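Local atomic coordinates of transcription initiation factor IIB (Methanocaldococcus jannaschii, PDB entry 5O9J), a protein that is, in the form crystallised here, a mini-intein of the HINT fold, a protein-splicing element that probably excises itself from its host transcription factor. Residues E78-V83 with K149-V154. Residues are numbered along the deposited sequence; the frame is centred on the assembly and turned at random.
Sequences EMFEIV and KEINKV
Strands 79-83 and 149-154 run antiparallel, joined by backbone hydrogen bonds at the pairs M79-V154, E81-N152 and V83-E150. The straightest joins V154 N to M79 O, at 2.9 Å with an N-H...O angle of 177°. At the V83 end the pattern slips: V83 O accepts from both K149 N, at 2.5 Å, and E150 N, at 3.1 Å, so two residues face one in a classic beta bulge.

On the face of E81, V83, E150 and N152, the amide of N152 bridges two carboxylates. N152 ND2 gives one hydrogen to E81 OE1 at 3.1 Å, across the strands, and the other to the anti lone pair of E150 OE1 at 3.0 Å, along its own strand. Both acceptors lie in the amide plane, and the two N-H groups, one to each acid, probably ease the repulsion between the carboxylates. E81 reaches it with CG anti to the backbone N (chi1 -177°) and an extended chain. V83, beta-branched and suited to a strand, packs beside CB of E150.

On the other face the F80 ring takes CG2 of I151 at its edge, in plane, 4.0 Å from CD2. The extended K153 lies alongside, its CE 3.5 Å from F80 CE2, so the apolar end of the lysine chain touches the aromatic while its ammonium reaches E78. The salt bridge from K153 NZ to E78 OE1 is loose at 3.6 Å; E78 OE2 is paired with R94.

F80 and I82 also form backbone hydrogen bonds to V92 and V90, making 79-83 an inner strand of an antiparallel sheet in the beta-rich HINT fold of the intein splicing domain.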
loop_
_atom_site.group_PDB
_atom_site.type_symbol
_atom_site.label_atom_id
_atom_site.label_comp_id
_atom_site.label_asym_id
_atom_site.label_seq_id
_atom_site.Cartn_x
_atom_site.Cartn_y
_atom_site.Cartn_z
ATOM N N GLU A 78 -15.896 1.709 -1.476
ATOM C CA GLU A 78 -15.304 2.663 -2.405
ATOM C C GLU A 78 -13.804 2.807 -2.214
ATOM O O GLU A 78 -13.277 2.597 -1.122
ATOM C CB GLU A 78 -15.957 4.033 -2.243
ATOM C CG GLU A 78 -15.753 4.626 -0.857
ATOM C CD GLU A 78 -15.813 6.146 -0.853
ATOM O OE1 GLU A 78 -16.274 6.734 -1.858
ATOM O OE2 GLU A 78 -15.381 6.752 0.153
ATOM N N MET A 79 -13.119 3.172 -3.286
ATOM C CA MET A 79 -11.735 3.586 -3.181
ATOM C C MET A 79 -11.510 4.797 -4.051
ATOM O O MET A 79 -12.200 4.985 -5.056
ATOM C CB MET A 79 -10.792 2.462 -3.583
ATOM C CG MET A 79 -10.732 1.323 -2.585
ATOM S SD MET A 79 -9.521 0.129 -3.138
ATOM C CE MET A 79 -9.742 0.318 -4.907
ATOM N N PHE A 80 -10.546 5.621 -3.657
ATOM C CA PHE A 80 -10.204 6.810 -4.418
ATOM C C PHE A 80 -9.120 6.476 -5.408
ATOM O O PHE A 80 -8.127 5.842 -5.058
ATOM C CB PHE A 80 -9.743 7.936 -3.498
ATOM C CG PHE A 80 -10.826 8.481 -2.612
ATOM C CD1 PHE A 80 -11.281 7.756 -1.520
ATOM C CD2 PHE A 80 -11.376 9.732 -2.858
ATOM C CE1 PHE A 80 -12.275 8.262 -0.697
ATOM C CE2 PHE A 80 -12.369 10.243 -2.044
ATOM C CZ PHE A 80 -12.821 9.503 -0.960
ATOM N N GLU A 81 -9.316 6.880 -6.654
ATOM C CA GLU A 81 -8.239 6.822 -7.628
ATOM C C GLU A 81 -7.666 8.217 -7.817
ATOM O O GLU A 81 -8.350 9.115 -8.295
ATOM C CB GLU A 81 -8.727 6.253 -8.956
ATOM C CG GLU A 81 -7.641 6.108 -9.993
ATOM C CD GLU A 81 -8.196 5.762 -11.355
ATOM O OE1 GLU A 81 -8.976 6.575 -11.889
ATOM O OE2 GLU A 81 -7.858 4.683 -11.889
ATOM N N ILE A 82 -6.417 8.402 -7.400
ATOM C CA ILE A 82 -5.713 9.663 -7.608
ATOM C C ILE A 82 -4.921 9.602 -8.899
ATOM O O ILE A 82 -4.120 8.694 -9.085
ATOM C CB ILE A 82 -4.736 9.983 -6.461
ATOM C CG1 ILE A 82 -5.448 9.954 -5.114
ATOM C CG2 ILE A 82 -4.094 11.346 -6.677
ATOM C CD1 ILE A 82 -4.495 10.096 -3.941
ATOM N N VAL A 83 -5.142 10.560 -9.794
ATOM C CA VAL A 83 -4.393 10.598 -11.043
ATOM C C VAL A 83 -3.594 11.890 -11.125
ATOM O O VAL A 83 -4.159 12.975 -10.996
ATOM C CB VAL A 83 -5.322 10.473 -12.264
ATOM C CG1 VAL A 83 -4.503 10.317 -13.528
ATOM C CG2 VAL A 83 -6.257 9.288 -12.090
ATOM N N LYS A 149 -4.479 15.460 -11.282
ATOM C CA LYS A 149 -5.340 15.752 -12.425
ATOM C C LYS A 149 -6.783 15.356 -12.146
ATOM O O LYS A 149 -7.704 16.168 -12.293
ATOM C CB LYS A 149 -4.852 15.029 -13.678
ATOM C CG LYS A 149 -3.545 15.547 -14.240
ATOM C CD LYS A 149 -3.400 15.146 -15.701
ATOM C CE LYS A 149 -3.540 13.641 -15.895
ATOM N NZ LYS A 149 -3.513 13.256 -17.340
ATOM N N GLU A 150 -6.982 14.100 -11.762
ATOM C CA GLU A 150 -8.313 13.611 -11.416
ATOM C C GLU A 150 -8.335 13.016 -10.022
ATOM O O GLU A 150 -7.307 12.565 -9.509
ATOM C CB GLU A 150 -8.795 12.560 -12.423
ATOM C CG GLU A 150 -8.942 13.062 -13.847
ATOM C CD GLU A 150 -9.116 11.933 -14.850
ATOM O OE1 GLU A 150 -9.506 10.818 -14.439
ATOM O OE2 GLU A 150 -8.853 12.158 -16.051
ATOM N N ILE A 151 -9.516 13.037 -9.418
ATOM C CA ILE A 151 -9.824 12.249 -8.231
ATOM C C ILE A 151 -11.146 11.526 -8.472
ATOM O O ILE A 151 -12.216 12.139 -8.433
ATOM C CB ILE A 151 -9.949 13.100 -6.960
ATOM C CG1 ILE A 151 -8.656 13.863 -6.672
ATOM C CG2 ILE A 151 -10.283 12.214 -5.780
ATOM C CD1 ILE A 151 -8.740 14.761 -5.442
ATOM N N ASN A 152 -11.072 10.229 -8.739
ATOM C CA ASN A 152 -12.262 9.465 -9.068
ATOM C C ASN A 152 -12.625 8.529 -7.941
ATOM O O ASN A 152 -11.751 8.013 -7.259
ATOM C CB ASN A 152 -12.042 8.673 -10.357
ATOM C CG ASN A 152 -11.648 9.557 -11.517
ATOM O OD1 ASN A 152 -12.205 10.634 -11.698
ATOM N ND2 ASN A 152 -10.674 9.111 -12.304
ATOM N N LYS A 153 -13.914 8.312 -7.730
ATOM C CA LYS A 153 -14.322 7.262 -6.813
ATOM C C LYS A 153 -14.654 6.028 -7.631
ATOM O O LYS A 153 -15.439 6.090 -8.579
ATOM C CB LYS A 153 -15.495 7.708 -5.948
ATOM C CG LYS A 153 -15.112 8.810 -4.972
ATOM C CD LYS A 153 -16.221 9.093 -3.974
ATOM C CE LYS A 153 -15.795 10.145 -2.957
ATOM N NZ LYS A 153 -16.766 10.272 -1.831
ATOM N N VAL A 154 -14.008 4.918 -7.288
ATOM C CA VAL A 154 -14.156 3.687 -8.045
ATOM C C VAL A 154 -14.480 2.515 -7.125
ATOM O O VAL A 154 -14.436 2.629 -5.892
ATOM C CB VAL A 154 -12.887 3.344 -8.847
ATOM C CG1 VAL A 154 -12.588 4.415 -9.880
ATOM C CG2 VAL A 154 -11.707 3.148 -7.906
#